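PDB 2IX4: 3-oxoacyl-[acyl-carrier-protein] synthase, mitochondrial from Arabidopsis thaliana, which catalyses the condensation steps of mitochondrial fatty acid synthesis, extending an acyl chain by two carbons taken from malonyl-ACP. Local coordinates for residues Trp105-Glu110 with Tyr166-Pro171; Glu114-Ser119 with Ala198-Ala203. All coordinates share one frame; numbering follows the deposited sequence.

Interaction 1 of 2, residues Trp105-Glu110 with Tyr166-Pro171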
loop_
_atom_site.group_PDB
_atom_site.type_symbol
_atom_site.label_atom_id
_atom_site.label_comp_id
_atom_site.label_asym_id
_atom_site.label_seq_id
_atom_site.Cartn_x
_atom_site.Cartn_y
_atom_site.Cartn_z
ATOM N N TRP A 105 1.887 2.872 -26.065
ATOM C CA TRP A 105 0.621 3.231 -25.440
ATOM C C TRP A 105 0.673 4.625 -24.824
ATOM O O TRP A 105 0.946 4.790 -23.636
ATOM C CB TRP A 105 0.196 2.187 -24.396
ATOM C CG TRP A 105 -1.224 2.377 -23.930
ATOM C CD1 TRP A 105 -1.638 2.763 -22.686
ATOM C CD2 TRP A 105 -2.412 2.215 -24.717
ATOM N NE1 TRP A 105 -3.013 2.839 -22.647
ATOM C CE2 TRP A 105 -3.512 2.508 -23.880
ATOM C CE3 TRP A 105 -2.656 1.841 -26.048
ATOM C CZ2 TRP A 105 -4.835 2.438 -24.326
ATOM C CZ3 TRP A 105 -3.976 1.775 -26.496
ATOM C CH2 TRP A 105 -5.047 2.071 -25.633
ATOM N N LEU A 106 0.412 5.625 -25.656
ATOM C CA LEU A 106 0.288 7.001 -25.205
ATOM C C LEU A 106 -1.016 7.561 -25.777
ATOM O O LEU A 106 -0.987 8.429 -26.651
ATOM C CB LEU A 106 1.503 7.828 -25.657
ATOM C CG LEU A 106 2.881 7.380 -25.145
ATOM C CD1 LEU A 106 4.008 7.938 -26.011
ATOM C CD2 LEU A 106 3.086 7.748 -23.678
ATOM N N PRO A 107 -2.169 7.053 -25.291
ATOM C CA PRO A 107 -3.443 7.408 -25.917
ATOM C C PRO A 107 -3.788 8.887 -25.773
ATOM O O PRO A 107 -3.472 9.509 -24.756
ATOM C CB PRO A 107 -4.460 6.547 -25.162
ATOM C CG PRO A 107 -3.826 6.259 -23.855
ATOM C CD PRO A 107 -2.361 6.146 -24.143
ATOM N N THR A 108 -4.418 9.437 -26.802
ATOM C CA THR A 108 -4.894 10.814 -26.776
ATOM C C THR A 108 -6.402 10.859 -26.529
ATOM O O THR A 108 -6.929 11.864 -26.051
ATOM C CB THR A 108 -4.578 11.535 -28.097
ATOM O OG1 THR A 108 -5.113 10.778 -29.188
ATOM C CG2 THR A 108 -3.077 11.684 -28.282
ATOM N N GLU A 109 -7.085 9.764 -26.857
ATOM C CA GLU A 109 -8.538 9.686 -26.747
ATOM C C GLU A 109 -8.950 9.420 -25.307
ATOM O O GLU A 109 -8.346 8.585 -24.631
ATOM C CB GLU A 109 -9.087 8.592 -27.668
ATOM C CG GLU A 109 -8.919 8.883 -29.163
ATOM C CD GLU A 109 -9.839 9.987 -29.666
ATOM O OE1 GLU A 109 -9.415 10.761 -30.552
ATOM O OE2 GLU A 109 -10.989 10.083 -29.181
ATOM N N GLU A 110 -9.978 10.135 -24.846
ATOM C CA GLU A 110 -10.455 10.012 -23.465
ATOM C C GLU A 110 -10.964 8.608 -23.153
ATOM O O GLU A 110 -10.796 8.120 -22.035
ATOM C CB GLU A 110 -11.531 11.060 -23.149
ATOM C CG GLU A 110 -10.999 12.484 -22.932
ATOM C CD GLU A 110 -10.137 12.630 -21.680
ATOM O OE1 GLU A 110 -10.421 11.967 -20.657
ATOM O OE2 GLU A 110 -9.169 13.418 -21.719
ATOM N N TYR A 166 0.060 11.187 -17.952
ATOM C CA TYR A 166 -0.482 10.609 -19.182
ATOM C C TYR A 166 -2.007 10.713 -19.295
ATOM O O TYR A 166 -2.582 10.358 -20.325
ATOM C CB TYR A 166 -0.010 9.159 -19.327
ATOM C CG TYR A 166 1.490 9.016 -19.235
ATOM C CD1 TYR A 166 2.099 8.599 -18.052
ATOM C CD2 TYR A 166 2.307 9.331 -20.321
ATOM C CE1 TYR A 166 3.479 8.480 -17.956
ATOM C CE2 TYR A 166 3.688 9.215 -20.237
ATOM C CZ TYR A 166 4.265 8.791 -19.053
ATOM O OH TYR A 166 5.630 8.681 -18.964
ATOM N N GLY A 167 -2.648 11.214 -18.243
ATOM C CA GLY A 167 -4.097 11.386 -18.228
ATOM C C GLY A 167 -4.831 10.074 -18.032
ATOM O O GLY A 167 -5.941 9.901 -18.531
ATOM N N PHE A 168 -4.209 9.154 -17.302
ATOM C CA PHE A 168 -4.778 7.825 -17.092
ATOM C C PHE A 168 -5.823 7.851 -15.981
ATOM O O PHE A 168 -5.503 8.143 -14.823
ATOM C CB PHE A 168 -3.676 6.795 -16.797
ATOM C CG PHE A 168 -2.760 6.516 -17.969
ATOM C CD1 PHE A 168 -1.481 6.013 -17.754
ATOM C CD2 PHE A 168 -3.171 6.759 -19.282
ATOM C CE1 PHE A 168 -0.625 5.744 -18.824
ATOM C CE2 PHE A 168 -2.322 6.499 -20.360
ATOM C CZ PHE A 168 -1.046 5.989 -20.130
ATOM N N GLN A 169 -7.069 7.541 -16.341
ATOM C CA GLN A 169 -8.208 7.703 -15.435
ATOM C C GLN A 169 -8.882 6.385 -15.043
ATOM O O GLN A 169 -9.985 6.383 -14.485
ATOM C CB GLN A 169 -9.225 8.683 -16.027
ATOM C CG GLN A 169 -8.664 10.081 -16.250
ATOM C CD GLN A 169 -9.463 10.875 -17.262
ATOM O OE1 GLN A 169 -10.586 11.288 -16.992
ATOM N NE2 GLN A 169 -8.878 11.101 -18.433
ATOM N N GLY A 170 -8.213 5.272 -15.332
ATOM C CA GLY A 170 -8.621 3.970 -14.819
ATOM C C GLY A 170 -8.235 3.864 -13.356
ATOM O O GLY A 170 -7.851 4.866 -12.745
ATOM N N PRO A 171 -8.326 2.652 -12.776
ATOM C CA PRO A 171 -7.960 2.470 -11.368
ATOM C C PRO A 171 -6.600 3.090 -11.023
ATOM O O PRO A 171 -5.602 2.817 -11.694
ATOM C CB PRO A 171 -7.915 0.947 -11.212
ATOM C CG PRO A 171 -8.858 0.436 -12.237
ATOM C CD PRO A 171 -8.773 1.393 -13.400
HETATM O O HOH W 1 -1.702 9.380 -22.768
#
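Glu110 and Gln169 join two loops in a thiolase-fold ketosynthase, beside the second subunit, where the turn into helix 110-114 meets the chain leaving helix 157-166. NE2 of Gln169 reaches the syn side of Glu110 OE1 at 2.8 Å, although the amide and carboxylate planes are turned 59° apart. Its other bond, 3.2 Å from NE2 to Gly167 O, stays in the amide plane and fixes the rotation of the group.

Alongside, the contact is apolar, with Phe168 and Trp105 buried and Leu106 at the surface. Pro107 CD abuts the Phe168 ring edge, 3.8 Å from CE2, and lies over one face of the indole. Trp105 CG stands anti to the backbone N (chi1 -169°), bringing the root of the indole nearer Phe168; the five-membered ring is roughly parallel to Phe168 (27°) but displaced. Leu106 CD2 meets Tyr166 CE2 at 3.8 Å.

In the second shell, Thr116 OG1 bonds Trp105 NE1 and Asp97 bonds Tyr166 OH. Lys294 NZ of the second subunit forms a salt bridge with Glu110 OE1 and a hydrogen bond with Gln169 OE1. An alanine in place of Gln169 would probably leave Glu110 and that lysine without their shared amide partner. One water donates to Pro107 O at 2.7 Å and Tyr166 O at 2.8 Å.

Interaction 2 of 2, residues Glu114-Ser119 with Ala198-Ala203; sequences ERTGVS and ADVMVA
The guanidinium of Arg115 has the backbone of Ala198 over one face, CA standing 3.8 Å above the plane toward the rim, and the carboxylate of Asp199 at its edge. The grip is side-on: NE reaches OD2 of Asp199 at 3.2 Å and NH2 reaches OD1 of the same residue at 3.0 Å. Both oxygens lie close to the guanidinium plane, yet the two flat groups are turned 78° apart, and each nitrogen meets its oxygen from above the carboxylate plane. Bends at chi2 and chi3 (-60° and -73°) turn CD and then NE, bringing the NE edge alongside Asp199. Gly196 O takes a further bond from NH2, and Arg1 is a second cation on OD1.

Beyond this pair run two parallel strands, 116-119 and 200-203, neighbours in the core sheet of the thiolase fold. Arg115 O opens the pairing by accepting from both Asp199 N and Val200 N. The bonds then alternate in the parallel manner: Gly117 N to Val200 O, Val202 N to Gly117 O at 2.9 Å, and Ser119 N to Val202 O.

Thr116, Val118, Val200 and Val202 share one face of the sheet, where Thr116 CG2 rests 3.9 Å from Val200 CG1. On the other, Met201 curls across Gly117, its SD 3.5 Å from Gly117 CA, where a CB would probably clash, and its CE against Ser119 CB. Helix 181-195 packs against Met201 and Ala203 here.

The chemistry thus changes from a charged pair just before the N-terminal ends of the strands to backbone bonds flanked mostly by apolar side chains, the hydroxyls of Thr116 and Ser119 bonding Glu112 O and His173. With two cations on its carboxylate, Asp199 is likely to stay ionised.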
loop_
_atom_site.group_PDB
_atom_site.type_symbol
_atom_site.label_atom_id
_atom_site.label_comp_id
_atom_site.label_asym_id
_atom_site.label_seq_id
_atom_site.Cartn_x
_atom_site.Cartn_y
_atom_site.Cartn_z
ATOM N N GLU A 114 -9.381 6.628 -20.057
ATOM C CA GLU A 114 -10.273 6.204 -18.977
ATOM C C GLU A 114 -10.205 4.703 -18.715
ATOM O O GLU A 114 -10.536 4.245 -17.616
ATOM C CB GLU A 114 -11.715 6.610 -19.292
ATOM C CG GLU A 114 -11.999 8.096 -19.132
ATOM C CD GLU A 114 -13.382 8.492 -19.627
ATOM O OE1 GLU A 114 -14.251 7.606 -19.791
ATOM O OE2 GLU A 114 -13.601 9.699 -19.855
ATOM N N ARG A 115 -9.777 3.942 -19.720
ATOM C CA ARG A 115 -9.628 2.489 -19.586
ATOM C C ARG A 115 -8.210 2.058 -19.196
ATOM O O ARG A 115 -7.920 0.864 -19.110
ATOM C CB ARG A 115 -10.090 1.770 -20.863
ATOM C CG ARG A 115 -11.607 1.783 -21.081
ATOM C CD ARG A 115 -12.358 1.103 -19.927
ATOM N NE ARG A 115 -12.210 -0.351 -19.936
ATOM C CZ ARG A 115 -12.606 -1.160 -18.955
ATOM N NH1 ARG A 115 -13.169 -0.667 -17.861
ATOM N NH2 ARG A 115 -12.433 -2.471 -19.064
ATOM N N THR A 116 -7.341 3.039 -18.953
ATOM C CA THR A 116 -5.963 2.791 -18.520
ATOM C C THR A 116 -5.761 3.226 -17.072
ATOM O O THR A 116 -6.004 4.378 -16.723
ATOM C CB THR A 116 -4.949 3.537 -19.414
ATOM O OG1 THR A 116 -5.213 3.235 -20.790
ATOM C CG2 THR A 116 -3.509 3.136 -19.066
ATOM N N GLY A 117 -5.306 2.301 -16.234
ATOM C CA GLY A 117 -5.014 2.608 -14.838
ATOM C C GLY A 117 -3.542 2.478 -14.482
ATOM O O GLY A 117 -2.702 2.147 -15.328
ATOM N N VAL A 118 -3.231 2.742 -13.216
ATOM C CA VAL A 118 -1.857 2.693 -12.719
ATOM C C VAL A 118 -1.837 2.021 -11.350
ATOM O O VAL A 118 -2.658 2.339 -10.487
ATOM C CB VAL A 118 -1.233 4.110 -12.614
ATOM C CG1 VAL A 118 0.256 4.028 -12.290
ATOM C CG2 VAL A 118 -1.436 4.898 -13.911
ATOM N N SER A 119 -0.905 1.084 -11.169
ATOM C CA SER A 119 -0.683 0.418 -9.883
ATOM C C SER A 119 0.816 0.246 -9.622
ATOM O O SER A 119 1.391 -0.815 -9.883
ATOM C CB SER A 119 -1.403 -0.932 -9.829
ATOM O OG SER A 119 -1.326 -1.496 -8.524
ATOM N N ALA A 198 -10.261 -2.349 -15.902
ATOM C CA ALA A 198 -9.389 -1.661 -16.853
ATOM C C ALA A 198 -9.034 -2.576 -18.018
ATOM O O ALA A 198 -9.173 -3.797 -17.925
ATOM C CB ALA A 198 -8.121 -1.183 -16.156
ATOM N N ASP A 199 -8.581 -1.976 -19.116
ATOM C CA ASP A 199 -8.069 -2.733 -20.253
ATOM C C ASP A 199 -6.544 -2.708 -20.295
ATOM O O ASP A 199 -5.925 -3.605 -20.868
ATOM C CB ASP A 199 -8.632 -2.188 -21.566
ATOM C CG ASP A 199 -10.110 -2.485 -21.739
ATOM O OD1 ASP A 199 -10.596 -3.510 -21.205
ATOM O OD2 ASP A 199 -10.789 -1.691 -22.420
ATOM N N VAL A 200 -5.956 -1.663 -19.710
ATOM C CA VAL A 200 -4.506 -1.475 -19.639
ATOM C C VAL A 200 -4.137 -1.019 -18.233
ATOM O O VAL A 200 -4.786 -0.137 -17.678
ATOM C CB VAL A 200 -4.004 -0.395 -20.647
ATOM C CG1 VAL A 200 -2.483 -0.260 -20.588
ATOM C CG2 VAL A 200 -4.453 -0.705 -22.072
ATOM N N MET A 201 -3.099 -1.620 -17.660
ATOM C CA MET A 201 -2.577 -1.186 -16.371
ATOM C C MET A 201 -1.066 -0.994 -16.434
ATOM O O MET A 201 -0.333 -1.876 -16.893
ATOM C CB MET A 201 -2.927 -2.185 -15.258
ATOM C CG MET A 201 -4.404 -2.236 -14.863
ATOM S SD MET A 201 -5.052 -0.768 -14.033
ATOM C CE MET A 201 -4.178 -0.821 -12.457
ATOM N N VAL A 202 -0.617 0.168 -15.968
ATOM C CA VAL A 202 0.796 0.464 -15.801
ATOM C C VAL A 202 1.144 0.112 -14.357
ATOM O O VAL A 202 0.739 0.813 -13.429
ATOM C CB VAL A 202 1.087 1.953 -16.094
ATOM C CG1 VAL A 202 2.583 2.220 -16.089
ATOM C CG2 VAL A 202 0.477 2.362 -17.436
ATOM N N ALA A 203 1.879 -0.983 -14.171
ATOM C CA ALA A 203 2.056 -1.571 -12.841
ATOM C C ALA A 203 3.503 -1.915 -12.507
ATOM O O ALA A 203 4.302 -2.218 -13.396
ATOM C CB ALA A 203 1.173 -2.814 -12.694
#

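How the interactions relate
Interactions 1 and 2 lie on the same side of the chain's centre, their own centres about 8 Å apart, and illustrate how a loop junction can be built onto the N-terminal ends of two parallel strands of the core sheet. Their segments alternate along the sequence: 105-110, 114-119, 166-171, then 198-203. Helix 110-114 connects the first two, and helix 181-195 lies between the last two. Strand 116-122 is the shared element, for the 166-171 loop runs into strand 172-173 on one side of it while strand 200-207 borders the other. Probable hydrogen bonds from Gly170 N to Thr116 O and from Val118 N to Pro171 O join the two contacts directly, so the dimer-facing loops continue into the core sheet.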